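NAD-dependent epimerase/dehydratase (Veillonella parvula, PDB 4HNH) binds NADP as a short-chain dehydrogenase/reductase and probably catalyses an NADP-dependent redox reaction. Local coordinates at the NADP nicotinamide-adenine-dinucleotide phosphate site. Coordinates in Å, arbitrary orientation; residue numbers count along the deposited sequence, not the author numbering.

The NADP nicotinamide-adenine-dinucleotide phosphate site. Residues 12, 14-17, 38, 43, 60-61, 80-81, 83, 87, 106-108, 131, 135, 154-157, 182. With NAP (NADP nicotinamide-adenine-dinucleotide phosphate), chain B.
The adenine is held between two flat groups. On one face lies the Phe61 ring, stacked 9° from parallel with the six-membered ring of NAP, Phe61 CG being 3.3 Å from NAP C6A; Gly12 N sits at the edge of that phenyl. Over the other face comes the guanidinium of the poorly ordered Arg38, whose extended chain brings NH1 to 3.6 Å from the centroid of the same adenine ring, a cation-pi contact, while the 2'-phosphate lies at the guanidinium edge. The rim contacts probably help recognise adenine: Phe61 N donates to NAP N1A (2.9 Å), and the amino group NAP N6A bonds weakly to Asp87 OD2.

The 2'-phosphate that distinguishes NADP from NAD is met end-on by Arg43. Its chain bends at chi3 (74°), and Arg43 NH2 reaches NAP O2X at 2.7 Å, 6° out of the guanidinium plane, while NH1 binds NAP O3X. NH1 also donates to a lone pair of Arg38 O, fixing its rotation, and Ala14 CB covers one face. An alanine in place of Arg43 would remove both phosphate bonds and their charge, and would probably weaken the hold on that group.

Gln16 N and Ile17 N, at the start of helix 16-28, donate to NAP O1A and NAP O2N of the diphosphate, where the helix dipole probably adds stabilisation. Arg182, its guanidinium between Leu157 CB and Gln16 NE2, points Arg182 NE at NAP O1N (2.9 Å) almost in plane. On the nicotinamide ribose, Glu83 OE2 accepts from the 3'-hydroxyl NAP O3D through its anti lone pair (2.8 Å), and Tyr131 OH pairs with the 2'-hydroxyl NAP O2D (2.9 Å). Leu157 CD1 lies over the nicotinamide face, and Leu157 N donates to the carboxamide NAP O7N at 2.9 Å.

The cofactor runs across a Rossmann-type fold: the Rossmann glycine loop, with Gly12 and Gly15, between strand 7-11 and helix 16-28 supports the diphosphate, while the nicotinamide reaches the ends of strands 102-108 and 148-154.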
ATOM      1  N   GLY A  12      -1.731   1.439   9.154  1.00 12.09           N
ATOM      2  CA  GLY A  12      -1.737   2.825   8.725  1.00 15.28           C
ATOM      3  C   GLY A  12      -3.101   3.154   8.165  1.00 17.07           C
ATOM      4  O   GLY A  12      -3.227   3.758   7.094  1.00 15.36           O
ATOM      5  N   ALA A  14      -5.519   5.189   8.637  1.00 12.89           N
ATOM      6  CA  ALA A  14      -6.100   6.511   8.422  1.00 12.62           C
ATOM      7  C   ALA A  14      -5.597   7.144   7.128  1.00 12.08           C
ATOM      8  O   ALA A  14      -6.039   8.238   6.752  1.00 14.94           O
ATOM      9  CB  ALA A  14      -5.829   7.438   9.606  1.00 16.47           C
ATOM     10  N   GLY A  15      -4.687   6.440   6.458  1.00 13.44           N
ATOM     11  CA  GLY A  15      -4.125   6.938   5.210  1.00 12.28           C
ATOM     12  C   GLY A  15      -5.207   7.042   4.155  1.00 12.63           C
ATOM     13  O   GLY A  15      -6.236   6.367   4.236  1.00 16.16           O
ATOM     14  N   GLN A  16      -4.966   7.879   3.150  1.00 14.83           N
ATOM     15  CA  GLN A  16      -5.977   8.142   2.126  1.00 13.20           C
ATOM     16  C   GLN A  16      -6.340   6.885   1.352  1.00 12.91           C
ATOM     17  O   GLN A  16      -7.524   6.538   1.196  1.00 15.41           O
ATOM     18  CB  GLN A  16      -5.494   9.221   1.162  1.00 14.88           C
ATOM     19  CG  GLN A  16      -5.574  10.639   1.743  1.00 16.53           C
ATOM     20  CD  GLN A  16      -5.668  11.699   0.654  1.00 18.44           C
ATOM     21  OE1 GLN A  16      -6.653  11.765  -0.083  1.00 24.32           O
ATOM     22  NE2 GLN A  16      -4.641  12.518   0.546  1.00 23.05           N
ATOM     23  N   ILE A  17      -5.323   6.192   0.866  1.00 13.54           N
ATOM     24  CA  ILE A  17      -5.575   4.927   0.171  1.00  9.89           C
ATOM     25  C   ILE A  17      -6.177   3.867   1.097  1.00 14.72           C
ATOM     26  O   ILE A  17      -7.133   3.187   0.736  1.00 14.45           O
ATOM     27  CB  ILE A  17      -4.301   4.402  -0.544  1.00  9.77           C
ATOM     28  CG1 ILE A  17      -4.010   5.249  -1.783  1.00 11.61           C
ATOM     29  CG2 ILE A  17      -4.461   2.913  -0.946  1.00 14.50           C
ATOM     30  CD1 ILE A  17      -2.668   4.941  -2.426  1.00 13.02           C
ATOM     31  N   ARG A  38      -2.446   5.469  14.326  1.00 19.26           N
ATOM     32  CA  ARG A  38      -2.470   6.450  15.403  1.00 19.90           C
ATOM     33  C   ARG A  38      -3.836   7.100  15.580  1.00 19.09           C
ATOM     34  O   ARG A  38      -4.376   7.685  14.638  1.00 20.44           O
ATOM     35  CB  ARG A  38      -1.432   7.547  15.166  1.00 20.28           C
ATOM     36  CG  ARG A  38       0.015   7.089  15.206  1.00 34.19           C
ATOM     37  CD  ARG A  38       0.918   8.310  15.215  1.00 39.08           C
ATOM     38  NE  ARG A  38       2.333   7.988  15.068  1.00 41.92           N
ATOM     39  CZ  ARG A  38       2.995   8.037  13.916  1.00 36.30           C
ATOM     40  NH1 ARG A  38       2.368   8.380  12.797  1.00 39.65           N
ATOM     41  NH2 ARG A  38       4.283   7.737  13.881  1.00 37.70           N
ATOM     42  N   ARG A  43     -10.333   9.616  14.419  1.00 19.68           N
ATOM     43  CA  ARG A  43     -10.010   9.993  13.040  1.00 18.15           C
ATOM     44  C   ARG A  43     -10.874   9.275  11.994  1.00 20.93           C
ATOM     45  O   ARG A  43     -11.385   9.910  11.064  1.00 31.06           O
ATOM     46  CB  ARG A  43      -8.526   9.749  12.752  1.00 18.80           C
ATOM     47  CG  ARG A  43      -7.592  10.600  13.600  1.00 19.57           C
ATOM     48  CD  ARG A  43      -6.175  10.143  13.400  1.00 23.73           C
ATOM     49  NE  ARG A  43      -5.652  10.547  12.101  1.00 22.97           N
ATOM     50  CZ  ARG A  43      -4.489  10.121  11.624  1.00 22.75           C
ATOM     51  NH1 ARG A  43      -3.773   9.268  12.341  1.00 17.75           N
ATOM     52  NH2 ARG A  43      -4.048  10.536  10.440  1.00 21.32           N
ATOM     53  N   SER A  60       1.191   2.909  17.058  1.00 22.37           N
ATOM     54  CA  SER A  60       2.121   3.331  16.021  1.00 19.88           C
ATOM     55  C   SER A  60       2.912   2.130  15.505  1.00 21.02           C
ATOM     56  O   SER A  60       2.935   1.076  16.144  1.00 22.20           O
ATOM     57  CB  SER A  60       3.073   4.396  16.557  1.00 24.99           C
ATOM     58  OG  SER A  60       4.140   3.805  17.272  1.00 28.29           O
ATOM     59  N   PHE A  61       3.560   2.294  14.353  1.00 17.76           N
ATOM     60  CA  PHE A  61       4.350   1.205  13.769  1.00 17.72           C
ATOM     61  C   PHE A  61       5.522   0.812  14.668  1.00 22.07           C
ATOM     62  O   PHE A  61       6.214  -0.156  14.382  1.00 27.46           O
ATOM     63  CB  PHE A  61       4.903   1.584  12.384  1.00 16.03           C
ATOM     64  CG  PHE A  61       3.867   1.689  11.298  1.00 20.53           C
ATOM     65  CD1 PHE A  61       2.546   1.329  11.521  1.00 20.39           C
ATOM     66  CD2 PHE A  61       4.231   2.148  10.035  1.00 18.81           C
ATOM     67  CE1 PHE A  61       1.609   1.436  10.511  1.00 20.99           C
ATOM     68  CE2 PHE A  61       3.294   2.251   9.018  1.00 20.37           C
ATOM     69  CZ  PHE A  61       1.984   1.896   9.257  1.00 19.19           C
ATOM     70  N   GLY A  80       0.273   0.405   4.625  1.00 12.74           N
ATOM     71  CA  GLY A  80      -0.182   1.618   3.967  1.00 15.80           C
ATOM     72  C   GLY A  80       0.875   2.690   3.751  1.00 17.88           C
ATOM     73  O   GLY A  80       0.608   3.693   3.082  1.00 19.33           O
ATOM     74  N   ALA A  81       2.049   2.495   4.341  1.00 13.58           N
ATOM     75  CA  ALA A  81       3.189   3.384   4.131  1.00 15.27           C
ATOM     76  C   ALA A  81       4.480   2.579   4.217  1.00 14.47           C
ATOM     77  O   ALA A  81       4.628   1.720   5.090  1.00 17.32           O
ATOM     78  CB  ALA A  81       3.198   4.533   5.164  1.00 17.24           C
ATOM     79  N   GLU A  83       7.815   4.162   4.283  1.00 14.37           N
ATOM     80  CA  GLU A  83       8.619   5.380   4.272  1.00 15.32           C
ATOM     81  C   GLU A  83       9.893   5.304   5.120  1.00 12.90           C
ATOM     82  O   GLU A  83      10.784   6.129   4.980  1.00 18.28           O
ATOM     83  CB  GLU A  83       7.764   6.547   4.758  1.00 19.29           C
ATOM     84  CG  GLU A  83       6.587   6.840   3.850  1.00 18.63           C
ATOM     85  CD  GLU A  83       5.672   7.901   4.411  1.00 24.13           C
ATOM     86  OE1 GLU A  83       6.160   8.755   5.182  1.00 29.49           O
ATOM     87  OE2 GLU A  83       4.474   7.889   4.072  1.00 30.70           O
ATOM     88  N   ASP A  87      10.568   1.643  10.778  1.00 19.69           N
ATOM     89  CA  ASP A  87       9.154   1.301  10.901  1.00 15.61           C
ATOM     90  C   ASP A  87       8.887  -0.010  10.173  1.00 15.66           C
ATOM     91  O   ASP A  87       8.157  -0.866  10.673  1.00 15.18           O
ATOM     92  CB  ASP A  87       8.254   2.405  10.332  1.00 18.03           C
ATOM     93  CG  ASP A  87       8.213   3.653  11.214  1.00 23.99           C
ATOM     94  OD1 ASP A  87       8.628   3.579  12.391  1.00 25.30           O
ATOM     95  OD2 ASP A  87       7.753   4.708  10.722  1.00 25.57           O
ATOM     96  N   VAL A 106       2.584  -0.365  -0.110  1.00 12.37           N
ATOM     97  CA  VAL A 106       2.646   0.707  -1.116  1.00 11.59           C
ATOM     98  C   VAL A 106       3.909   1.559  -0.968  1.00 11.79           C
ATOM     99  O   VAL A 106       4.242   2.019   0.128  1.00 16.12           O
ATOM    100  CB  VAL A 106       1.374   1.592  -1.108  1.00 14.72           C
ATOM    101  CG1 VAL A 106       0.214   0.837  -1.756  1.00 15.94           C
ATOM    102  CG2 VAL A 106       1.019   2.012   0.293  1.00 16.65           C
ATOM    103  N   SER A 107       4.610   1.737  -2.086  1.00 12.04           N
ATOM    104  CA  SER A 107       5.885   2.432  -2.141  1.00 10.66           C
ATOM    105  C   SER A 107       5.805   3.443  -3.280  1.00 16.65           C
ATOM    106  O   SER A 107       4.780   3.541  -3.963  1.00 15.52           O
ATOM    107  CB  SER A 107       7.016   1.416  -2.386  1.00 15.47           C
ATOM    108  OG  SER A 107       8.307   2.036  -2.454  1.00 17.13           O
ATOM    109  N   MET A 108       6.871   4.209  -3.473  1.00 21.36           N
ATOM    110  CA  MET A 108       6.875   5.237  -4.509  1.00 17.84           C
ATOM    111  C   MET A 108       7.595   4.736  -5.748  1.00 20.83           C
ATOM    112  O   MET A 108       8.615   4.068  -5.655  1.00 20.64           O
ATOM    113  CB  MET A 108       7.576   6.490  -4.001  1.00 22.29           C
ATOM    114  CG  MET A 108       9.043   6.261  -3.687  1.00 19.56           C
ATOM    115  SD  MET A 108       9.939   7.819  -3.553  1.00 24.84           S
ATOM    116  CE  MET A 108      10.110   8.266  -5.287  1.00 22.86           C
ATOM    117  N   TYR A 131      13.141  11.551   2.032  1.00 16.51           N
ATOM    118  CA  TYR A 131      11.941  10.751   1.814  1.00 13.38           C
ATOM    119  C   TYR A 131      12.256   9.624   0.846  1.00 15.30           C
ATOM    120  O   TYR A 131      11.880   8.479   1.072  1.00 14.59           O
ATOM    121  CB  TYR A 131      10.798  11.618   1.264  1.00 14.35           C
ATOM    122  CG  TYR A 131       9.556  10.853   0.874  1.00 16.94           C
ATOM    123  CD1 TYR A 131       8.562  10.563   1.808  1.00 16.96           C
ATOM    124  CD2 TYR A 131       9.376  10.414  -0.425  1.00 15.41           C
ATOM    125  CE1 TYR A 131       7.430   9.860   1.442  1.00 16.98           C
ATOM    126  CE2 TYR A 131       8.256   9.707  -0.792  1.00 17.10           C
ATOM    127  CZ  TYR A 131       7.280   9.444   0.138  1.00 20.11           C
ATOM    128  OH  TYR A 131       6.168   8.746  -0.258  1.00 22.23           O
ATOM    129  N   GLU A 135      12.251   5.592   1.614  1.00 12.98           N
ATOM    130  CA  GLU A 135      11.487   4.629   0.841  1.00 12.41           C
ATOM    131  C   GLU A 135      12.382   3.500   0.347  1.00 10.99           C
ATOM    132  O   GLU A 135      11.972   2.336   0.329  1.00 13.20           O
ATOM    133  CB  GLU A 135      10.797   5.327  -0.336  1.00 13.30           C
ATOM    134  CG  GLU A 135       9.649   6.248   0.092  1.00 14.75           C
ATOM    135  CD  GLU A 135       8.287   5.563   0.059  1.00 15.06           C
ATOM    136  OE1 GLU A 135       8.120   4.608  -0.715  1.00 14.18           O
ATOM    137  OE2 GLU A 135       7.375   5.981   0.815  1.00 15.80           O
ATOM    138  N   LEU A 154       3.802   3.176  -6.613  1.00  9.91           N
ATOM    139  CA  LEU A 154       2.793   4.120  -7.058  1.00 11.57           C
ATOM    140  C   LEU A 154       3.409   5.375  -7.640  1.00 12.16           C
ATOM    141  O   LEU A 154       4.353   5.953  -7.076  1.00 12.24           O
ATOM    142  CB  LEU A 154       1.858   4.500  -5.915  1.00 11.66           C
ATOM    143  CG  LEU A 154       1.232   3.346  -5.123  1.00 11.07           C
ATOM    144  CD1 LEU A 154       0.308   3.882  -4.044  1.00 12.32           C
ATOM    145  CD2 LEU A 154       0.529   2.334  -6.040  1.00 11.95           C
ATOM    146  N   THR A 155       2.861   5.804  -8.769  1.00 10.71           N
ATOM    147  CA  THR A 155       3.242   7.097  -9.313  1.00 10.54           C
ATOM    148  C   THR A 155       2.458   8.190  -8.595  1.00 13.75           C
ATOM    149  O   THR A 155       1.795   7.924  -7.593  1.00 11.94           O
ATOM    150  CB  THR A 155       3.106   7.113 -10.840  1.00 12.92           C
ATOM    151  OG1 THR A 155       3.604   8.350 -11.356  1.00 10.62           O
ATOM    152  CG2 THR A 155       1.660   6.901 -11.275  1.00 13.15           C
ATOM    153  N   TRP A 156       2.544   9.426  -9.066  1.00  9.68           N
ATOM    154  CA  TRP A 156       1.949  10.531  -8.321  1.00 10.73           C
ATOM    155  C   TRP A 156       0.437  10.385  -8.131  1.00 11.89           C
ATOM    156  O   TRP A 156      -0.292  10.058  -9.066  1.00 14.55           O
ATOM    157  CB  TRP A 156       2.269  11.865  -8.988  1.00 11.23           C
ATOM    158  CG  TRP A 156       3.701  12.249  -8.875  1.00  9.46           C
ATOM    159  CD1 TRP A 156       4.709  11.988  -9.772  1.00 10.94           C
ATOM    160  CD2 TRP A 156       4.303  12.978  -7.800  1.00 10.58           C
ATOM    161  NE1 TRP A 156       5.894  12.518  -9.319  1.00 11.86           N
ATOM    162  CE2 TRP A 156       5.673  13.132  -8.111  1.00 12.27           C
ATOM    163  CE3 TRP A 156       3.812  13.535  -6.617  1.00 12.62           C
ATOM    164  CZ2 TRP A 156       6.562  13.812  -7.266  1.00 12.51           C
ATOM    165  CZ3 TRP A 156       4.687  14.200  -5.781  1.00 14.66           C
ATOM    166  CH2 TRP A 156       6.045  14.340  -6.109  1.00 15.41           C
ATOM    167  N   LEU A 157      -0.027  10.646  -6.912  1.00 11.26           N
ATOM    168  CA  LEU A 157      -1.416  10.383  -6.554  1.00 11.33           C
ATOM    169  C   LEU A 157      -2.323  11.603  -6.607  1.00 14.58           C
ATOM    170  O   LEU A 157      -1.903  12.727  -6.298  1.00 14.40           O
ATOM    171  CB  LEU A 157      -1.497   9.797  -5.136  1.00 12.86           C
ATOM    172  CG  LEU A 157      -0.787   8.462  -4.911  1.00  9.55           C
ATOM    173  CD1 LEU A 157      -0.772   8.096  -3.417  1.00 14.27           C
ATOM    174  CD2 LEU A 157      -1.432   7.362  -5.719  1.00 11.81           C
ATOM    175  N   ARG A 182      -6.088   7.640  -6.488  1.00 13.92           N
ATOM    176  CA  ARG A 182      -6.097   6.723  -5.353  1.00 13.57           C
ATOM    177  C   ARG A 182      -7.190   5.658  -5.525  1.00 12.52           C
ATOM    178  O   ARG A 182      -7.024   4.520  -5.084  1.00 13.28           O
ATOM    179  CB  ARG A 182      -6.268   7.491  -4.040  1.00 15.66           C
ATOM    180  CG  ARG A 182      -5.022   8.297  -3.691  1.00 13.68           C
ATOM    181  CD  ARG A 182      -5.159   8.933  -2.333  1.00 15.95           C
ATOM    182  NE  ARG A 182      -3.956   9.678  -1.997  1.00 14.17           N
ATOM    183  CZ  ARG A 182      -3.753  10.941  -2.366  1.00 14.92           C
ATOM    184  NH1 ARG A 182      -4.665  11.585  -3.088  1.00 16.47           N
ATOM    185  NH2 ARG A 182      -2.627  11.561  -2.024  1.00 17.94           N
TER
HETATM  186  PA  NAP B 301      -1.050   8.721   3.407  1.00 19.26           P
HETATM  187  O1A NAP B 301      -2.345   9.462   3.356  1.00 18.89           O
HETATM  188  O2A NAP B 301      -0.059   9.670   4.011  1.00 20.30           O
HETATM  189  O5B NAP B 301      -1.179   7.448   4.315  1.00 20.32           O
HETATM  190  C5B NAP B 301      -0.059   6.922   4.969  1.00 18.61           C
HETATM  191  C4B NAP B 301      -0.450   6.508   6.333  1.00 13.96           C
HETATM  192  O4B NAP B 301       0.604   5.747   6.934  1.00 18.46           O
HETATM  193  C3B NAP B 301      -0.732   7.701   7.207  1.00 18.04           C
HETATM  194  O3B NAP B 301      -2.050   7.705   7.613  1.00 19.65           O
HETATM  195  C2B NAP B 301       0.220   7.524   8.343  1.00 18.74           C
HETATM  196  O2B NAP B 301      -0.340   7.800   9.614  1.00 18.18           O
HETATM  197  C1B NAP B 301       0.557   6.062   8.275  1.00 21.70           C
HETATM  198  N9A NAP B 301       1.822   5.857   8.922  1.00 20.40           N
HETATM  199  C8A NAP B 301       3.101   6.102   8.398  1.00 18.84           C
HETATM  200  N7A NAP B 301       4.007   5.822   9.335  1.00 19.62           N
HETATM  201  C5A NAP B 301       3.349   5.388  10.508  1.00 18.31           C
HETATM  202  C6A NAP B 301       3.778   4.960  11.807  1.00 18.35           C
HETATM  203  N6A NAP B 301       5.134   4.915  12.131  1.00 24.52           N
HETATM  204  N1A NAP B 301       2.845   4.621  12.709  1.00 18.94           N
HETATM  205  C2A NAP B 301       1.550   4.649  12.414  1.00 18.76           C
HETATM  206  N3A NAP B 301       1.094   5.042  11.210  1.00 19.66           N
HETATM  207  C4A NAP B 301       1.950   5.411  10.257  1.00 18.19           C
HETATM  208  O3  NAP B 301      -0.525   8.296   1.975  1.00 18.29           O
HETATM  209  PN  NAP B 301      -1.391   7.691   0.770  1.00 20.02           P
HETATM  210  O1N NAP B 301      -1.987   8.742  -0.108  1.00 19.97           O
HETATM  211  O2N NAP B 301      -2.563   6.862   1.182  1.00 24.37           O
HETATM  212  O5D NAP B 301      -0.343   6.865  -0.086  1.00 16.83           O
HETATM  213  C5D NAP B 301       0.195   5.666   0.452  1.00 18.03           C
HETATM  214  C4D NAP B 301       1.733   5.730   0.548  1.00 20.53           C
HETATM  215  O4D NAP B 301       2.343   5.892  -0.696  1.00 21.80           O
HETATM  216  C3D NAP B 301       2.282   6.815   1.445  1.00 17.69           C
HETATM  217  O3D NAP B 301       3.395   6.329   2.069  1.00 19.06           O
HETATM  218  C2D NAP B 301       2.618   7.890   0.470  1.00 18.74           C
HETATM  219  O2D NAP B 301       3.572   8.751   0.974  1.00 21.55           O
HETATM  220  C1D NAP B 301       3.141   7.055  -0.638  1.00 19.40           C
HETATM  221  N1N NAP B 301       3.084   7.675  -1.987  1.00 20.40           N
HETATM  222  C2N NAP B 301       2.601   8.962  -2.156  1.00 19.12           C
HETATM  223  C3N NAP B 301       2.540   9.529  -3.427  1.00 20.32           C
HETATM  224  C7N NAP B 301       2.026  10.890  -3.606  1.00 27.11           C
HETATM  225  O7N NAP B 301       1.814  11.317  -4.717  1.00 20.68           O
HETATM  226  N7N NAP B 301       1.754  11.719  -2.459  1.00 38.72           N
HETATM  227  C4N NAP B 301       2.969   8.744  -4.552  1.00 20.78           C
HETATM  228  C5N NAP B 301       3.464   7.395  -4.313  1.00 26.25           C
HETATM  229  C6N NAP B 301       3.500   6.905  -3.050  1.00 22.98           C
HETATM  230  P2B NAP B 301      -0.549   9.247  10.225  1.00 23.60           P
HETATM  231  O1X NAP B 301       0.656  10.173  10.210  1.00 27.48           O
HETATM  232  O2X NAP B 301      -1.622   9.986   9.437  1.00 25.51           O
HETATM  233  O3X NAP B 301      -0.998   9.147  11.678  1.00 26.40           O
HETATM  234  O   HOH W   1       5.127   4.484   1.043  1.00 14.19           O
HETATM  235  O   HOH W   2      -1.305   6.236  11.906  1.00 18.88           O
HETATM  236  O   HOH W   3       6.626   5.048   8.555  1.00 24.03           O